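Local coordinates for protein Rbam17540 (Bacillus amyloliquefaciens, PDB 2YOY) that is a copper-dependent lytic polysaccharide oxygenase of the CBM33 family that probably cleaves cellulose chains by oxidation, at residues 10-13 with 14-18. Numbering follows the deposited sequence.
Sequences RAYM and GALEK
L16 sits one helical turn beyond Y12 and lays its branch point over one face of the tyrosine ring. Its CG lies 4.2 Å from the centroid of the Y12 ring and 13° off the ring normal, a CH-pi contact displaced toward the rim, while CD2 reaches outward along the phenol to 3.8 Å from Y12 OH. The ring is brought there by CG of Y12 standing anti to its own nitrogen (chi1 -177°), which carries the aromatic group along the helix toward L16 even though its CB starts out away from residues 14-18. A15 adds a lighter touch, its CB 4.3 Å from Y12 CD1 at an oblique approach. Beneath these side chains the backbone is close-knit: L16 N donates to Y12 O at 2.8 Å with an N-H...O angle of 168°, and E17 N to M13 O at the same length, whereas A15 N to A11 O is longer at 3.3 Å. Such i to i+4 bonding marks the first turns of the α-helix 10-21, which follows strand 2-6 and packs beside the β-sandwich typical of lytic polysaccharide monooxygenases, the A11 side chain lying about 14 Å from the bound copper ion. On the inner side, R10 and G14 are buried, and the R10 guanidinium pairs with D174 and meets W78 in a cation-pi contact. L16, by contrast, is exposed to solvent and Y12 only partly covered, so this pairing lies on the open side of the helix. Y12 is also stacked on the ring of Y3, and an alanine here would probably leave the L16 side chain without its aromatic support and deprive Y3 of its stacking partner. Further round the helix, E17 CG packs 3.3 Å from M13 O, and the E17 carboxylate turns to Y30 and K29 of helix 23-30.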
ATOM      1  N   ARG A  10       0.696   4.783   3.271  1.00  6.76           N
ATOM      2  CA  ARG A  10       0.081   5.047   4.526  1.00  6.24           C
ATOM      3  C   ARG A  10       0.871   4.506   5.690  1.00  8.50           C
ATOM      4  O   ARG A  10       0.938   5.176   6.733  1.00  7.22           O
ATOM      5  CB  ARG A  10      -1.402   4.505   4.498  1.00  5.02           C
ATOM      6  CG  ARG A  10      -2.202   4.810   5.737  1.00  6.93           C
ATOM      7  CD  ARG A  10      -3.530   4.023   5.719  1.00  5.46           C
ATOM      8  NE  ARG A  10      -4.406   4.423   4.626  1.00  8.49           N
ATOM      9  CZ  ARG A  10      -5.542   3.801   4.271  1.00  9.86           C
ATOM     10  NH1 ARG A  10      -5.997   2.737   4.947  1.00  9.11           N
ATOM     11  NH2 ARG A  10      -6.253   4.285   3.245  1.00 12.19           N
ATOM     12  N   ALA A  11       1.467   3.311   5.543  1.00  8.41           N
ATOM     13  CA  ALA A  11       2.262   2.728   6.565  1.00  9.17           C
ATOM     14  C   ALA A  11       3.504   3.582   6.898  1.00  7.77           C
ATOM     15  O   ALA A  11       3.797   3.852   8.087  1.00  8.00           O
ATOM     16  CB  ALA A  11       2.701   1.336   6.158  1.00 15.72           C
ATOM     17  N   TYR A  12       4.184   4.042   5.855  1.00 10.38           N
ATOM     18  CA  TYR A  12       5.329   4.894   6.072  1.00  7.68           C
ATOM     19  C   TYR A  12       4.913   6.277   6.666  1.00  7.68           C
ATOM     20  O   TYR A  12       5.594   6.817   7.570  1.00 10.89           O
ATOM     21  CB  TYR A  12       6.047   4.983   4.767  1.00  7.21           C
ATOM     22  CG  TYR A  12       7.338   5.808   4.835  1.00 10.35           C
ATOM     23  CD1 TYR A  12       8.214   5.683   5.898  1.00 18.10           C
ATOM     24  CD2 TYR A  12       7.635   6.723   3.820  1.00 15.81           C
ATOM     25  CE1 TYR A  12       9.395   6.458   5.919  1.00 20.74           C
ATOM     26  CE2 TYR A  12       8.799   7.474   3.835  1.00 20.78           C
ATOM     27  CZ  TYR A  12       9.654   7.347   4.885  1.00 23.99           C
ATOM     28  OH  TYR A  12      10.790   8.117   4.880  1.00 26.29           O
ATOM     29  N   MET A  13       3.777   6.833   6.202  1.00  8.45           N
ATOM     30  CA  MET A  13       3.203   8.027   6.796  1.00  9.40           C
ATOM     31  C   MET A  13       2.998   7.831   8.304  1.00  9.31           C
ATOM     32  O   MET A  13       3.240   8.755   9.101  1.00 10.27           O
ATOM     33  CB  MET A  13       1.872   8.420   6.148  1.00 11.27           C
ATOM     34  CG  MET A  13       1.344   9.847   6.403  1.00 13.55           C
ATOM     35  SD  MET A  13       2.277  10.973   5.356  1.00 17.88           S
ATOM     36  CE  MET A  13       1.461  10.780   3.749  1.00 25.67           C
ATOM     37  N   GLY A  14       2.634   6.622   8.718  1.00  6.60           N
ATOM     38  CA  GLY A  14       2.533   6.320  10.192  1.00 11.78           C
ATOM     39  C   GLY A  14       3.869   6.499  10.932  1.00  9.44           C
ATOM     40  O   GLY A  14       3.945   7.166  11.992  1.00 11.11           O
ATOM     41  N   ALA A  15       4.908   5.916  10.351  1.00 12.59           N
ATOM     42  CA  ALA A  15       6.275   6.038  10.873  1.00 15.96           C
ATOM     43  C   ALA A  15       6.708   7.476  10.894  1.00 22.53           C
ATOM     44  O   ALA A  15       7.326   7.919  11.854  1.00 16.25           O
ATOM     45  CB  ALA A  15       7.227   5.210  10.050  1.00 18.42           C
ATOM     46  N   LEU A  16       6.419   8.215   9.835  1.00 10.40           N
ATOM     47  CA  LEU A  16       6.686   9.668   9.842  1.00 11.12           C
ATOM     48  C   LEU A  16       5.971  10.412  10.900  1.00 13.00           C
ATOM     49  O   LEU A  16       6.581  11.278  11.538  1.00 13.12           O
ATOM     50  CB  LEU A  16       6.450  10.291   8.459  1.00  8.51           C
ATOM     51  CG  LEU A  16       7.335   9.808   7.332  1.00  8.82           C
ATOM     52  CD1 LEU A  16       6.965  10.540   6.058  1.00 21.88           C
ATOM     53  CD2 LEU A  16       8.837  10.013   7.591  1.00 24.54           C
ATOM     54  N   GLU A  17       4.656  10.141  11.116  1.00  8.42           N
ATOM     55  CA  GLU A  17       3.903  10.876  12.133  1.00 11.82           C
ATOM     56  C   GLU A  17       4.243  10.466  13.584  1.00 13.20           C
ATOM     57  O   GLU A  17       4.067  11.255  14.521  1.00 17.83           O
ATOM     58  CB  GLU A  17       2.392  10.695  11.902  1.00  9.17           C
ATOM     59  CG  GLU A  17       1.925  11.415  10.632  1.00 14.25           C
ATOM     60  CD  GLU A  17       0.598  12.040  10.726  1.00 15.55           C
ATOM     61  OE1 GLU A  17       0.532  13.235  11.157  1.00 22.54           O
ATOM     62  OE2 GLU A  17      -0.399  11.413  10.259  1.00 15.91           O
ATOM     63  N   LYS A  18       4.780   9.283  13.768  1.00 13.13           N
ATOM     64  CA  LYS A  18       5.393   8.916  15.059  1.00 10.97           C
ATOM     65  C   LYS A  18       6.405   9.994  15.462  1.00 13.68           C
ATOM     66  O   LYS A  18       6.452  10.404  16.622  1.00 16.76           O
ATOM     67  CB  LYS A  18       5.986   7.532  14.967  1.00 10.07           C
ATOM     68  CG  LYS A  18       6.848   7.110  16.133  1.00 16.39           C
ATOM     69  CD  LYS A  18       7.355   5.693  15.892  1.00 30.89           C
ATOM     70  CE  LYS A  18       8.848   5.571  16.100  1.00 28.50           C
ATOM     71  NZ  LYS A  18       9.318   4.191  15.823  1.00 29.34           N
TER